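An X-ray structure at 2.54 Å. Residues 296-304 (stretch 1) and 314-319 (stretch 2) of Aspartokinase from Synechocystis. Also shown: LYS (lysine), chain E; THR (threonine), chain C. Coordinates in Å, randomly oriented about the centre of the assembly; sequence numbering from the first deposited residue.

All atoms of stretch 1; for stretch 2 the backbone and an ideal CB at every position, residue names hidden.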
# COMPACT_ATOMS: atom_id res chain seq x y z
N GLN A 296 11.42 -26.17 55.63
CA GLN A 296 11.82 -26.48 54.26
C GLN A 296 10.65 -27.05 53.46
O GLN A 296 10.83 -27.98 52.67
CB GLN A 296 12.94 -27.50 54.22
CG GLN A 296 14.23 -27.08 54.85
CD GLN A 296 15.16 -28.25 54.98
OE1 GLN A 296 15.68 -28.76 53.99
NE2 GLN A 296 15.35 -28.71 56.21
N VAL A 297 9.45 -26.49 53.68
CA VAL A 297 8.24 -26.92 52.98
C VAL A 297 7.99 -26.02 51.77
O VAL A 297 7.65 -24.85 51.92
CB VAL A 297 7.01 -26.85 53.91
CG1 VAL A 297 5.71 -26.98 53.12
CG2 VAL A 297 7.11 -27.90 55.03
N ASP A 298 8.16 -26.58 50.57
CA ASP A 298 7.87 -25.81 49.37
C ASP A 298 6.36 -25.68 49.14
O ASP A 298 5.60 -26.64 49.33
CB ASP A 298 8.53 -26.43 48.14
CG ASP A 298 8.28 -25.63 46.90
OD1 ASP A 298 8.77 -24.48 46.82
OD2 ASP A 298 7.59 -26.14 46.00
N ILE A 299 5.94 -24.49 48.73
CA ILE A 299 4.52 -24.22 48.49
C ILE A 299 4.20 -23.95 46.99
O ILE A 299 4.99 -23.37 46.27
CB ILE A 299 4.05 -23.02 49.34
CG1 ILE A 299 4.25 -23.32 50.82
CG2 ILE A 299 2.60 -22.66 49.01
CD1 ILE A 299 3.44 -22.45 51.72
N ASP A 300 3.03 -24.40 46.55
CA ASP A 300 2.52 -24.09 45.22
C ASP A 300 1.53 -22.92 45.22
O ASP A 300 1.95 -21.77 45.14
CB ASP A 300 1.84 -25.30 44.59
CG ASP A 300 1.34 -25.01 43.18
OD1 ASP A 300 1.89 -24.09 42.56
OD2 ASP A 300 0.39 -25.69 42.71
N LEU A 301 0.24 -23.22 45.29
CA LEU A 301 -0.79 -22.18 45.33
C LEU A 301 -0.81 -21.40 46.66
O LEU A 301 -0.74 -21.97 47.74
CB LEU A 301 -2.18 -22.78 45.08
CG LEU A 301 -2.60 -23.14 43.65
CD1 LEU A 301 -3.79 -24.08 43.68
CD2 LEU A 301 -2.93 -21.88 42.84
N ILE A 302 -0.91 -20.08 46.55
CA ILE A 302 -1.30 -19.25 47.68
C ILE A 302 -2.48 -18.38 47.26
O ILE A 302 -2.38 -17.55 46.34
CB ILE A 302 -0.13 -18.39 48.21
CG1 ILE A 302 1.07 -19.27 48.53
CG2 ILE A 302 -0.57 -17.58 49.45
CD1 ILE A 302 2.25 -18.50 49.08
N ILE A 303 -3.61 -18.57 47.94
CA ILE A 303 -4.83 -17.85 47.61
C ILE A 303 -5.39 -17.10 48.82
O ILE A 303 -5.69 -17.68 49.87
CB ILE A 303 -5.89 -18.81 47.03
CG1 ILE A 303 -5.29 -19.65 45.89
CG2 ILE A 303 -7.14 -18.04 46.56
CD1 ILE A 303 -6.29 -20.56 45.21
N GLN A 304 -5.52 -15.79 48.69
CA GLN A 304 -6.19 -15.01 49.70
C GLN A 304 -7.12 -13.99 49.06
O GLN A 304 -6.67 -13.01 48.46
CB GLN A 304 -5.18 -14.30 50.59
CG GLN A 304 -5.83 -13.46 51.69
CD GLN A 304 -4.82 -12.65 52.46
OE1 GLN A 304 -3.88 -13.19 53.08
NE2 GLN A 304 -4.98 -11.33 52.42
N UNK A 314 -6.29 -17.63 54.80
CA UNK A 314 -5.14 -17.85 53.94
C UNK A 314 -5.08 -19.33 53.53
O UNK A 314 -5.09 -20.22 54.37
CB UNK A 314 -3.85 -17.43 54.65
N UNK A 315 -5.05 -19.58 52.22
CA UNK A 315 -5.03 -20.94 51.72
C UNK A 315 -3.79 -21.16 50.90
O UNK A 315 -3.32 -20.25 50.24
CB UNK A 315 -6.28 -21.24 50.89
N UNK A 316 -3.24 -22.36 51.00
CA UNK A 316 -2.11 -22.74 50.17
C UNK A 316 -2.17 -24.22 49.84
O UNK A 316 -2.92 -24.97 50.47
CB UNK A 316 -0.79 -22.40 50.87
N UNK A 317 -1.44 -24.64 48.82
CA UNK A 317 -1.37 -26.06 48.52
C UNK A 317 0.05 -26.55 48.58
O UNK A 317 1.01 -25.80 48.49
CB UNK A 317 -1.97 -26.35 47.14
N UNK A 318 0.15 -27.86 48.66
CA UNK A 318 1.38 -28.52 48.96
C UNK A 318 1.24 -29.89 48.30
O UNK A 318 0.13 -30.33 47.98
CB UNK A 318 1.65 -28.60 50.46
N UNK A 319 2.36 -30.55 48.04
CA UNK A 319 2.35 -31.91 47.53
C UNK A 319 1.68 -32.84 48.55
O UNK A 319 1.88 -32.67 49.75
CB UNK A 319 3.77 -32.38 47.22
N LYS E . 7.28 -22.25 45.97
CA LYS E . 7.59 -20.94 46.53
C LYS E . 7.55 -21.01 48.06
O LYS E . 7.21 -22.05 48.65
CB LYS E . 6.63 -19.87 45.99
CG LYS E . 5.13 -20.16 46.20
CD LYS E . 4.26 -19.03 45.62
CE LYS E . 4.17 -19.09 44.10
NZ LYS E . 3.70 -20.45 43.65
OXT LYS E . 7.87 -20.04 48.75
N THR C . -3.43 -8.78 55.95
CA THR C . -2.55 -9.85 56.44
C THR C . -1.08 -9.52 56.23
O THR C . -0.74 -8.48 55.64
CB THR C . -2.89 -11.21 55.81
OG1 THR C . -2.70 -11.15 54.39
CG2 THR C . -4.35 -11.56 56.10
OXT THR C . -0.21 -10.28 56.68

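Position 314 lies opposite Q304, with their CA atoms 5.2 Å apart. Its phi/psi of -129/124° is extended and its CA-to-CB bond points sideways; the ideal CB stands 4.5 Å from Q304 OE1. A polar group could address that amide, but an aliphatic chain could equally pack along it. The residue is I314, whose CG1 comes 3.4 Å from Q304 OE1. That oxygen finds its hydrogen bond instead in the bound threonine, whose OG1 donates to Q304 OE1 at 2.7 Å.

At position 315 the visible evidence is mainly backbone pairing. It forms an antiparallel hydrogen-bonded pair with I303: I303 N donates to the position's O at 2.9 Å (167°), and its N donates to I303 O at 3.1 Å (156°). The ideal CB points to the same face of the sheet as the I303 side chain, 3.8 Å from I303 O. The pairing would accept many residues, small or beta-branched among them. The deposited A315 adds only a methyl group.

Position 316 is paired with I302 in the non-hydrogen-bonded register, CA to CA 4.4 Å, and its CB shares a face with the I302 side chain. The ideal CB sits tightly against L301 O (3.2 Å), with I299 CG2 at 3.9 Å and I302 CG1 at 4.3 Å; these aliphatic carbons suit an apolar residue, large or aromatic included. F316 takes chi1 p (61°). I299 CD1 approaches its ring obliquely, 3.7 Å from F316 CD1, in an off-centre CH-pi contact.

Position 317 has an ideal CB pointing sideways, 4.1 Å from L301 CB and 4.7 Å from D300 CB. Its backbone O accepts from D300 N at 3.1 Å (167°), and its N donates to L301 O at 3.0 Å (145°), although the placement of L301 O is less certain. L301 N remains as a nearby donor, so a short side chain with an acceptor, serine or threonine, would suit; valine would fit the apolar surroundings but offer L301 N no acceptor. T317, with chi1 p (68°), brings OG1 to accept from L301 N at 3.1 Å (155°).

At position 318 the ideal CB is 4.6 Å from D298 O and 5.1 Å from V297 CG1, so a modest aliphatic chain is plausible. V318 uses CG2 to meet V297 CG1 at 3.9 Å and D298 O at 3.8 Å.

Position 319 has nothing of stretch 1 within 5.5 Å of its ideal CB, leaving the choice wide. It is V319; a water O joins its N (2.8 Å) to D298 O (3.2 Å).

Stretch 2 (314-319) IAFTVV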
# COMPACT_ATOMS: atom_id res chain seq x y z
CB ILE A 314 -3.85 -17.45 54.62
CG1 ILE A 314 -3.90 -15.97 55.01
CG2 ILE A 314 -2.67 -17.73 53.69
CD1 ILE A 314 -2.64 -15.45 55.68
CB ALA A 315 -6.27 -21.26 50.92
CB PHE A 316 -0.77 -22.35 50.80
CG PHE A 316 -0.51 -23.00 52.13
CD1 PHE A 316 0.16 -24.20 52.21
CD2 PHE A 316 -0.91 -22.39 53.30
CE1 PHE A 316 0.42 -24.79 53.44
CE2 PHE A 316 -0.66 -22.98 54.53
CZ PHE A 316 0.00 -24.18 54.59
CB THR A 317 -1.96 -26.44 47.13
OG1 THR A 317 -1.14 -25.90 46.08
CG2 THR A 317 -3.40 -25.96 47.02
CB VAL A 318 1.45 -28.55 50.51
CG1 VAL A 318 1.46 -29.95 51.11
CG2 VAL A 318 2.39 -27.48 51.11
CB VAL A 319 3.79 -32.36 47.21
CG1 VAL A 319 3.96 -33.86 47.37
CG2 VAL A 319 4.17 -31.88 45.81
O HOH W 1 4.96 -29.52 48.16
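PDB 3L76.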